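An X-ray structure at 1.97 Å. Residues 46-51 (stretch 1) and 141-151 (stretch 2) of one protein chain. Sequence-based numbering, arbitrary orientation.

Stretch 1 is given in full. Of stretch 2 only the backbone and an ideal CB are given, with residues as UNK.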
# COMPACT_ATOMS: atom_id res chain seq x y z
N THR A 46 -0.21 4.24 -2.53
CA THR A 46 0.79 4.46 -3.56
C THR A 46 1.92 3.47 -3.32
O THR A 46 1.80 2.61 -2.44
CB THR A 46 1.34 5.91 -3.53
OG1 THR A 46 2.11 6.15 -4.72
CG2 THR A 46 2.24 6.14 -2.31
N TYR A 47 2.99 3.57 -4.10
CA TYR A 47 4.14 2.68 -3.92
C TYR A 47 5.37 3.51 -3.54
O TYR A 47 5.53 4.64 -4.01
CB TYR A 47 4.48 1.93 -5.22
CG TYR A 47 3.44 0.94 -5.70
CD1 TYR A 47 2.99 -0.09 -4.87
CD2 TYR A 47 2.97 0.99 -7.01
CE1 TYR A 47 2.09 -1.06 -5.36
CE2 TYR A 47 2.09 0.04 -7.49
CZ TYR A 47 1.65 -0.98 -6.67
OH TYR A 47 0.80 -1.93 -7.19
N LEU A 48 6.25 2.93 -2.73
CA LEU A 48 7.46 3.62 -2.32
C LEU A 48 8.33 3.96 -3.52
O LEU A 48 9.04 4.95 -3.54
CB LEU A 48 8.26 2.75 -1.34
CG LEU A 48 7.68 2.55 0.07
CD1 LEU A 48 8.51 1.51 0.82
CD2 LEU A 48 7.67 3.87 0.82
N VAL A 49 8.28 3.09 -4.53
CA VAL A 49 9.06 3.26 -5.74
C VAL A 49 8.72 4.53 -6.52
O VAL A 49 9.51 5.00 -7.34
CB VAL A 49 8.92 2.01 -6.61
CG1 VAL A 49 7.86 2.18 -7.66
CG2 VAL A 49 10.28 1.63 -7.18
N ASN A 50 7.56 5.12 -6.25
CA ASN A 50 7.18 6.36 -6.91
C ASN A 50 8.03 7.53 -6.42
O ASN A 50 7.91 8.66 -6.92
CB ASN A 50 5.70 6.65 -6.68
CG ASN A 50 4.80 5.73 -7.48
OD1 ASN A 50 3.60 5.62 -7.24
ND2 ASN A 50 5.40 5.07 -8.46
N TYR A 51 8.89 7.27 -5.44
CA TYR A 51 9.74 8.32 -4.90
C TYR A 51 11.21 8.20 -5.29
O TYR A 51 12.06 8.92 -4.75
CB TYR A 51 9.58 8.38 -3.37
CG TYR A 51 8.16 8.71 -2.99
CD1 TYR A 51 7.18 7.72 -2.99
CD2 TYR A 51 7.76 10.02 -2.78
CE1 TYR A 51 5.83 8.03 -2.81
CE2 TYR A 51 6.42 10.35 -2.60
CZ TYR A 51 5.46 9.35 -2.62
OH TYR A 51 4.13 9.68 -2.51
N UNK A 141 8.77 2.64 -15.98
CA UNK A 141 7.39 2.17 -16.11
C UNK A 141 7.19 0.93 -15.25
O UNK A 141 6.14 0.29 -15.31
CB UNK A 141 7.05 1.87 -17.57
N UNK A 142 8.20 0.59 -14.45
CA UNK A 142 8.14 -0.59 -13.59
C UNK A 142 6.89 -0.66 -12.71
O UNK A 142 6.21 -1.69 -12.67
CB UNK A 142 9.38 -0.63 -12.70
N UNK A 143 6.60 0.42 -11.98
CA UNK A 143 5.44 0.44 -11.10
C UNK A 143 4.13 0.38 -11.89
O UNK A 143 3.25 -0.43 -11.59
CB UNK A 143 5.47 1.69 -10.23
N UNK A 144 4.00 1.23 -12.89
CA UNK A 144 2.80 1.24 -13.71
C UNK A 144 2.51 -0.13 -14.32
O UNK A 144 1.36 -0.59 -14.29
CB UNK A 144 2.93 2.29 -14.82
N UNK A 145 3.53 -0.78 -14.86
CA UNK A 145 3.34 -2.10 -15.47
C UNK A 145 2.83 -3.10 -14.44
O UNK A 145 1.89 -3.85 -14.71
CB UNK A 145 4.65 -2.60 -16.09
N UNK A 146 3.46 -3.13 -13.27
CA UNK A 146 3.07 -4.05 -12.22
C UNK A 146 1.66 -3.75 -11.72
O UNK A 146 0.84 -4.65 -11.54
CB UNK A 146 4.07 -3.99 -11.06
N UNK A 147 1.40 -2.47 -11.49
CA UNK A 147 0.11 -2.01 -10.99
C UNK A 147 -1.04 -2.31 -11.96
O UNK A 147 -2.11 -2.77 -11.55
CB UNK A 147 0.17 -0.51 -10.71
N UNK A 148 -0.82 -2.06 -13.25
CA UNK A 148 -1.87 -2.33 -14.22
C UNK A 148 -2.13 -3.83 -14.30
O UNK A 148 -3.27 -4.26 -14.51
CB UNK A 148 -1.49 -1.77 -15.59
N UNK A 149 -1.08 -4.63 -14.11
CA UNK A 149 -1.22 -6.08 -14.13
C UNK A 149 -2.03 -6.53 -12.91
O UNK A 149 -2.71 -7.56 -12.94
CB UNK A 149 0.15 -6.76 -14.15
N UNK A 150 -1.94 -5.76 -11.83
CA UNK A 150 -2.70 -6.05 -10.62
C UNK A 150 -4.18 -5.87 -10.95
O UNK A 150 -5.02 -6.71 -10.64
CB UNK A 150 -2.27 -5.15 -9.46
N UNK A 151 -4.50 -4.75 -11.61
CA UNK A 151 -5.88 -4.47 -11.96
C UNK A 151 -6.45 -5.42 -12.99
O UNK A 151 -7.65 -5.67 -13.01
CB UNK A 151 -6.00 -3.03 -12.48

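Stretch 1 offers mostly apolar surface: the Tyr-47 ring with its hydroxyl reaching outward, the two methyls of Val-49, and the amide of Asn-50. A helix from 142 onward lies against it.

Position 141 has its ideal CB far from stretch 1 and its backbone outside the helix, right before the first turn. An N-cap favours Ser, Thr, Asp or Asn. It is Thr-141, although its side chain makes no capping bond.

At 142 the CA-to-CB bond points sideways and no atom of stretch 1 lies within 5.5 Å of the ideal CB, so a side chain must extend beyond CB to come back to Val-49. Gln, Glu, Met, Leu or Lys would serve. Gln-142, extended with chi1 and chi2 both t, brings OE1 to 3.9 Å from Val-49 CG2; its amide is hydrogen-bonded elsewhere in the structure.

Position 143 is the tightest. Its CB points toward stretch 1, with the ideal atom 3.5 Å from Val-49 CG1, 3.8 Å from Asn-50 ND2 and 4.1 Å from Tyr-47 CD2. With three residues already this close to CB, a small residue is the natural reading: Ala, perhaps Gly or Ser. Ala-143 is deposited, and its single methyl touches all three neighbours. The closest CA pair across the stretches, Val-49 CA to Ala-143 CA at 7.1 Å, falls here too.

Positions 144 and 145 put no demand on the contact, the first pointing away and the second out of reach; any good helix former suits. They are Glu-144 and Lys-145.

At 146 the CB points toward stretch 1 but stays 5.5 Å from Tyr-47 OH, leaving room for Leu, Met or an aromatic. Phe-146 uses chi1 t to bring CD2 to 3.7 Å from Tyr-47 OH, which sits at the edge of the phenyl ring.

One residue on, at 147, the ideal CB is 3.8 Å from Tyr-47 CE2, close enough that CB itself makes the packing. Beyond it, a large apolar or aromatic group could run past the hydroxyl. Trp-147 does so: its CB lies at the edge of the tyrosine ring, and CD1 comes 3.6 Å from Tyr-47 OH.

Positions 148 and 149 are out of reach and free in choice; they hold Phe-148 and His-149.

At 150 the CB again points toward stretch 1, 5.0 Å from Tyr-47 OH, so Leu, Met, Gln or Glu could all approach. Gln-150 offers its aliphatic part, CG lying 4.2 Å from Tyr-47 OH.

Position 151 is out of reach again, so stretch 1 sets no preference; it is Trp-151.

Stretch 2 141-151: TQAEKFWFHQW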
# COMPACT_ATOMS: atom_id res chain seq x y z
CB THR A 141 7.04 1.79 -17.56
OG1 THR A 141 7.94 0.77 -18.01
CG2 THR A 141 7.14 3.01 -18.48
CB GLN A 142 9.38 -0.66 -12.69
CG GLN A 142 9.31 -1.77 -11.64
CD GLN A 142 10.51 -1.81 -10.72
OE1 GLN A 142 10.96 -0.78 -10.21
NE2 GLN A 142 11.02 -3.01 -10.48
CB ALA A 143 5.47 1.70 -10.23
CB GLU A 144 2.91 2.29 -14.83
CG GLU A 144 1.79 2.22 -15.85
CD GLU A 144 1.83 3.37 -16.84
OE1 GLU A 144 2.94 3.85 -17.16
OE2 GLU A 144 0.74 3.78 -17.32
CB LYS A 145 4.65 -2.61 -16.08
CG LYS A 145 5.04 -1.95 -17.40
CD LYS A 145 4.04 -2.29 -18.50
CE LYS A 145 4.46 -1.67 -19.83
NZ LYS A 145 3.45 -1.97 -20.90
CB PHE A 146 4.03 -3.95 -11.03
CG PHE A 146 3.70 -4.90 -9.91
CD1 PHE A 146 4.18 -6.21 -9.93
CD2 PHE A 146 2.87 -4.51 -8.87
CE1 PHE A 146 3.82 -7.11 -8.93
CE2 PHE A 146 2.51 -5.40 -7.87
CZ PHE A 146 2.99 -6.70 -7.90
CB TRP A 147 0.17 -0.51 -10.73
CG TRP A 147 -1.11 0.09 -10.28
CD1 TRP A 147 -1.65 0.05 -9.03
CD2 TRP A 147 -2.00 0.89 -11.08
NE1 TRP A 147 -2.83 0.77 -8.99
CE2 TRP A 147 -3.06 1.29 -10.24
CE3 TRP A 147 -2.00 1.29 -12.42
CZ2 TRP A 147 -4.11 2.10 -10.70
CZ3 TRP A 147 -3.04 2.09 -12.88
CH2 TRP A 147 -4.08 2.48 -12.02
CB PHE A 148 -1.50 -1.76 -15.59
CG PHE A 148 -2.59 -1.89 -16.61
CD1 PHE A 148 -2.70 -3.03 -17.40
CD2 PHE A 148 -3.55 -0.89 -16.73
CE1 PHE A 148 -3.75 -3.17 -18.30
CE2 PHE A 148 -4.61 -1.03 -17.63
CZ PHE A 148 -4.71 -2.17 -18.41
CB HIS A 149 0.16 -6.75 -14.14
CG HIS A 149 0.11 -8.22 -14.38
ND1 HIS A 149 -0.26 -8.76 -15.59
CD2 HIS A 149 0.34 -9.27 -13.56
CE1 HIS A 149 -0.26 -10.08 -15.51
NE2 HIS A 149 0.10 -10.42 -14.28
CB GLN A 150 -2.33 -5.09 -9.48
CG GLN A 150 -1.02 -5.36 -8.76
CD GLN A 150 -1.01 -6.70 -8.05
OE1 GLN A 150 -0.80 -7.75 -8.66
NE2 GLN A 150 -1.25 -6.68 -6.74
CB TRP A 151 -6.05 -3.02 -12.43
CG TRP A 151 -6.29 -2.08 -11.29
CD1 TRP A 151 -5.37 -1.28 -10.67
CD2 TRP A 151 -7.53 -1.89 -10.59
NE1 TRP A 151 -5.96 -0.60 -9.63
CE2 TRP A 151 -7.28 -0.96 -9.56
CE3 TRP A 151 -8.82 -2.42 -10.74
CZ2 TRP A 151 -8.29 -0.54 -8.67
CZ3 TRP A 151 -9.82 -2.00 -9.86
CH2 TRP A 151 -9.55 -1.07 -8.84
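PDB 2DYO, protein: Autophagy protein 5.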